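Long-range contact in iron transport multicopper oxidase FET3 (Saccharomyces cerevisiae, PDB 1ZPU), which oxidises ferrous to ferric iron at the expense of dioxygen, using four bound coppers, for high-affinity iron uptake through the permease FTR1: residues P344-Q358 / V505-D517. Residues are numbered along the deposited sequence; the frame is centred on the assembly and turned at random.
Sequences PKVPTLMTVLSSGDQ and VATEGNAAANTLD
Lys-345 lays its aliphatic chain along Ala-511, CD to CB 4.0 Å, while its NZ hydrogen-bonds to the carbonyl of Leu-521. Val-346 is gripped by the curve of 506-511. With CG1 anti to the backbone N (chi1 -175°), that methyl approaches Ala-506 O (3.5 Å), whereas CG2 faces the peptide N of Ala-511 (3.7 Å) and lies near Ala-506 CB. Replacing Val-346 by alanine removes both methyls and would probably leave a gap between it and the backbone of 506-511. Pro-347, the N-cap residue of helix 348-352, packs CD against CG1 of Val-505 at 4.0 Å. Within the helix, Met-350 crosses Thr-507 at about a right angle, CG to OG1 3.6 Å, and Thr-351 sets CB over CA of Gly-509 (3.7 Å). Further along the chain, Ser-354 OG lies close to two carbonyl oxygens, Met-350 O and Glu-508 O. Gln-358 meets Asp-517 obliquely, amide and carboxylate planes 47° apart. Thus the long tail after helix 494-502 covers one side of this short helix in the third cupredoxin-like domain, whereas Leu-349 and Val-352 pack on Ile-484 of helix 481-486 and Thr-348 meets Val-458 of strand 457-463 and Val-476 of strand 474-479.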
loop_
_atom_site.group_PDB
_atom_site.type_symbol
_atom_site.label_atom_id
_atom_site.label_comp_id
_atom_site.label_asym_id
_atom_site.label_seq_id
_atom_site.Cartn_x
_atom_site.Cartn_y
_atom_site.Cartn_z
ATOM N N PRO A 344 18.291 -5.373 7.391
ATOM C CA PRO A 344 19.386 -5.443 8.336
ATOM C C PRO A 344 19.269 -6.623 9.314
ATOM O O PRO A 344 18.239 -7.305 9.346
ATOM C CB PRO A 344 19.276 -4.113 9.079
ATOM C CG PRO A 344 17.860 -3.740 8.991
ATOM C CD PRO A 344 17.257 -4.417 7.819
ATOM N N LYS A 345 20.326 -6.854 10.093
ATOM C CA LYS A 345 20.358 -7.946 11.076
ATOM C C LYS A 345 19.522 -7.656 12.326
ATOM O O LYS A 345 19.159 -8.573 13.071
ATOM C CB LYS A 345 21.802 -8.263 11.475
ATOM C CG LYS A 345 22.479 -9.323 10.600
ATOM C CD LYS A 345 23.991 -9.367 10.801
ATOM C CE LYS A 345 24.697 -9.814 9.526
ATOM N NZ LYS A 345 25.998 -9.089 9.344
ATOM N N VAL A 346 19.243 -6.373 12.554
ATOM C CA VAL A 346 18.441 -5.915 13.687
ATOM C C VAL A 346 17.454 -4.859 13.180
ATOM O O VAL A 346 17.864 -3.919 12.494
ATOM C CB VAL A 346 19.325 -5.315 14.832
ATOM C CG1 VAL A 346 18.482 -4.969 16.053
ATOM C CG2 VAL A 346 20.443 -6.272 15.222
ATOM N N PRO A 347 16.157 -5.010 13.527
ATOM C CA PRO A 347 15.096 -4.103 13.082
ATOM C C PRO A 347 15.455 -2.657 13.376
ATOM O O PRO A 347 15.996 -2.379 14.440
ATOM C CB PRO A 347 13.906 -4.505 13.953
ATOM C CG PRO A 347 14.174 -5.898 14.371
ATOM C CD PRO A 347 15.640 -6.084 14.399
ATOM N N THR A 348 15.149 -1.753 12.447
ATOM C CA THR A 348 15.487 -0.336 12.591
ATOM C C THR A 348 15.108 0.206 13.968
ATOM O O THR A 348 15.968 0.719 14.691
ATOM C CB THR A 348 14.803 0.536 11.514
ATOM O OG1 THR A 348 14.928 -0.087 10.231
ATOM C CG2 THR A 348 15.432 1.927 11.465
ATOM N N LEU A 349 13.828 0.067 14.325
ATOM C CA LEU A 349 13.318 0.563 15.607
ATOM C C LEU A 349 14.082 0.010 16.816
ATOM O O LEU A 349 14.393 0.745 17.755
ATOM C CB LEU A 349 11.816 0.294 15.739
ATOM C CG LEU A 349 11.055 0.770 16.980
ATOM C CD1 LEU A 349 11.096 2.275 17.148
ATOM C CD2 LEU A 349 9.629 0.306 16.890
ATOM N N MET A 350 14.404 -1.277 16.773
ATOM C CA MET A 350 15.132 -1.920 17.850
ATOM C C MET A 350 16.512 -1.295 18.086
ATOM O O MET A 350 16.995 -1.259 19.232
ATOM C CB MET A 350 15.229 -3.423 17.595
ATOM C CG MET A 350 14.053 -4.229 18.135
ATOM S SD MET A 350 12.439 -3.838 17.407
ATOM C CE MET A 350 11.490 -5.275 17.921
ATOM N N THR A 351 17.138 -0.788 17.022
ATOM C CA THR A 351 18.445 -0.144 17.194
ATOM C C THR A 351 18.296 1.279 17.718
ATOM O O THR A 351 19.065 1.685 18.589
ATOM C CB THR A 351 19.417 -0.238 15.965
ATOM O OG1 THR A 351 19.379 0.967 15.194
ATOM C CG2 THR A 351 19.120 -1.442 15.087
ATOM N N VAL A 352 17.300 2.023 17.233
ATOM C CA VAL A 352 17.027 3.358 17.800
ATOM C C VAL A 352 16.696 3.304 19.305
ATOM O O VAL A 352 17.121 4.173 20.080
ATOM C CB VAL A 352 15.985 4.212 16.982
ATOM C CG1 VAL A 352 15.358 3.434 15.865
ATOM C CG2 VAL A 352 14.931 4.852 17.890
ATOM N N LEU A 353 15.978 2.262 19.713
ATOM C CA LEU A 353 15.613 2.102 21.115
ATOM C C LEU A 353 16.740 1.585 22.008
ATOM O O LEU A 353 16.547 1.432 23.218
ATOM C CB LEU A 353 14.373 1.222 21.254
ATOM C CG LEU A 353 13.094 1.890 20.750
ATOM C CD1 LEU A 353 11.926 0.917 20.800
ATOM C CD2 LEU A 353 12.773 3.167 21.519
ATOM N N SER A 354 17.914 1.325 21.438
ATOM C CA SER A 354 19.044 0.855 22.251
ATOM C C SER A 354 20.394 1.456 21.860
ATOM O O SER A 354 21.435 0.968 22.287
ATOM C CB SER A 354 19.116 -0.676 22.255
ATOM O OG SER A 354 19.192 -1.178 20.936
ATOM N N SER A 355 20.361 2.520 21.062
ATOM C CA SER A 355 21.565 3.233 20.641
ATOM C C SER A 355 21.824 4.464 21.502
ATOM O O SER A 355 22.875 5.098 21.386
ATOM C CB SER A 355 21.439 3.667 19.179
ATOM O OG SER A 355 20.290 4.479 18.975
ATOM N N GLY A 356 20.858 4.805 22.349
ATOM C CA GLY A 356 20.955 5.973 23.216
ATOM C C GLY A 356 21.110 7.276 22.458
ATOM O O GLY A 356 20.246 7.667 21.681
ATOM N N ASP A 357 22.231 7.945 22.675
ATOM C CA ASP A 357 22.457 9.264 22.098
ATOM C C ASP A 357 23.073 9.222 20.699
ATOM O O ASP A 357 23.303 10.264 20.085
ATOM C CB ASP A 357 23.270 10.133 23.061
ATOM C CG ASP A 357 22.477 10.503 24.313
ATOM O OD1 ASP A 357 23.101 10.811 25.360
ATOM O OD2 ASP A 357 21.221 10.476 24.247
ATOM N N GLN A 358 23.306 8.016 20.188
ATOM C CA GLN A 358 23.909 7.830 18.871
ATOM C C GLN A 358 22.849 7.613 17.783
ATOM O O GLN A 358 23.165 7.323 16.621
ATOM C CB GLN A 358 24.862 6.637 18.901
ATOM C CG GLN A 358 26.124 6.858 19.690
ATOM C CD GLN A 358 27.305 6.131 19.083
ATOM O OE1 GLN A 358 27.855 5.206 19.683
ATOM N NE2 GLN A 358 27.695 6.543 17.877
ATOM N N VAL A 505 16.023 -13.404 16.480
ATOM C CA VAL A 505 16.428 -12.118 15.897
ATOM C C VAL A 505 16.782 -11.178 17.051
ATOM O O VAL A 505 16.000 -11.020 18.002
ATOM C CB VAL A 505 15.282 -11.480 15.053
ATOM C CG1 VAL A 505 15.629 -10.050 14.631
ATOM C CG2 VAL A 505 14.969 -12.333 13.831
ATOM N N ALA A 506 17.952 -10.553 16.975
ATOM C CA ALA A 506 18.430 -9.717 18.074
ATOM C C ALA A 506 17.680 -8.387 18.192
ATOM O O ALA A 506 17.048 -7.924 17.240
ATOM C CB ALA A 506 19.928 -9.468 17.941
ATOM N N THR A 507 17.755 -7.800 19.387
ATOM C CA THR A 507 17.429 -6.390 19.608
ATOM C C THR A 507 18.675 -5.632 20.116
ATOM O O THR A 507 18.774 -5.261 21.293
ATOM C CB THR A 507 16.253 -6.189 20.568
ATOM O OG1 THR A 507 16.213 -4.804 20.939
ATOM C CG2 THR A 507 16.390 -7.076 21.845
ATOM N N GLU A 508 19.628 -5.414 19.215
ATOM C CA GLU A 508 20.911 -4.819 19.569
ATOM C C GLU A 508 21.117 -3.444 18.921
ATOM O O GLU A 508 20.402 -2.504 19.260
ATOM C CB GLU A 508 22.034 -5.800 19.241
ATOM C CG GLU A 508 22.036 -7.034 20.162
ATOM C CD GLU A 508 23.163 -8.021 19.855
ATOM O OE1 GLU A 508 23.116 -8.663 18.775
ATOM O OE2 GLU A 508 24.083 -8.164 20.703
ATOM N N GLY A 509 22.075 -3.316 18.005
ATOM C CA GLY A 509 22.341 -2.032 17.351
ATOM C C GLY A 509 22.878 -2.190 15.941
ATOM O O GLY A 509 23.962 -1.700 15.617
ATOM N N ASN A 510 22.091 -2.863 15.104
ATOM C CA ASN A 510 22.499 -3.318 13.775
ATOM C C ASN A 510 23.812 -4.127 13.757
ATOM O O ASN A 510 24.920 -3.577 13.904
ATOM C CB ASN A 510 22.533 -2.172 12.778
ATOM C CG ASN A 510 22.612 -2.661 11.355
ATOM O OD1 ASN A 510 22.992 -3.810 11.090
ATOM N ND2 ASN A 510 22.251 -1.793 10.419
ATOM N N ALA A 511 23.654 -5.436 13.545
ATOM C CA ALA A 511 24.714 -6.420 13.686
ATOM C C ALA A 511 25.310 -6.317 15.089
ATOM O O ALA A 511 24.734 -6.868 16.029
ATOM C CB ALA A 511 25.769 -6.262 12.583
ATOM N N ALA A 512 26.402 -5.553 15.228
ATOM C CA ALA A 512 27.286 -5.569 16.415
ATOM C C ALA A 512 26.595 -5.399 17.770
ATOM O O ALA A 512 25.615 -4.666 17.904
ATOM C CB ALA A 512 28.474 -4.561 16.260
ATOM N N ALA A 513 27.161 -6.071 18.772
ATOM C CA ALA A 513 26.561 -6.234 20.097
ATOM C C ALA A 513 26.677 -4.990 20.971
ATOM O O ALA A 513 27.413 -5.001 21.971
ATOM C CB ALA A 513 27.195 -7.448 20.815
ATOM N N ASN A 514 25.955 -3.927 20.604
ATOM C CA ASN A 514 25.980 -2.663 21.365
ATOM C C ASN A 514 27.396 -2.261 21.790
ATOM O O ASN A 514 27.586 -1.732 22.890
ATOM C CB ASN A 514 25.122 -2.785 22.643
ATOM C CG ASN A 514 23.630 -2.568 22.400
ATOM O OD1 ASN A 514 23.129 -2.663 21.265
ATOM N ND2 ASN A 514 22.905 -2.281 23.483
ATOM N N THR A 515 28.383 -2.523 20.934
ATOM C CA THR A 515 29.777 -2.485 21.373
ATOM C C THR A 515 30.609 -1.350 20.757
ATOM O O THR A 515 31.296 -0.635 21.494
ATOM C CB THR A 515 30.458 -3.892 21.258
ATOM O OG1 THR A 515 31.849 -3.817 21.630
ATOM C CG2 THR A 515 30.280 -4.483 19.839
ATOM N N LEU A 516 30.547 -1.179 19.436
ATOM C CA LEU A 516 31.243 -0.066 18.778
ATOM C C LEU A 516 30.264 0.704 17.902
ATOM O O LEU A 516 30.551 1.823 17.466
ATOM C CB LEU A 516 32.437 -0.554 17.943
ATOM C CG LEU A 516 33.490 0.494 17.550
ATOM C CD1 LEU A 516 34.859 0.229 18.228
ATOM C CD2 LEU A 516 33.648 0.561 16.038
ATOM N N ASP A 517 29.111 0.091 17.649
ATOM C CA ASP A 517 28.043 0.697 16.852
ATOM C C ASP A 517 28.433 1.074 15.410
ATOM O O ASP A 517 27.578 1.536 14.635
ATOM C CB ASP A 517 27.368 1.868 17.595
ATOM C CG ASP A 517 26.109 1.428 18.390
ATOM O OD1 ASP A 517 25.854 0.208 18.532
ATOM O OD2 ASP A 517 25.363 2.311 18.880
#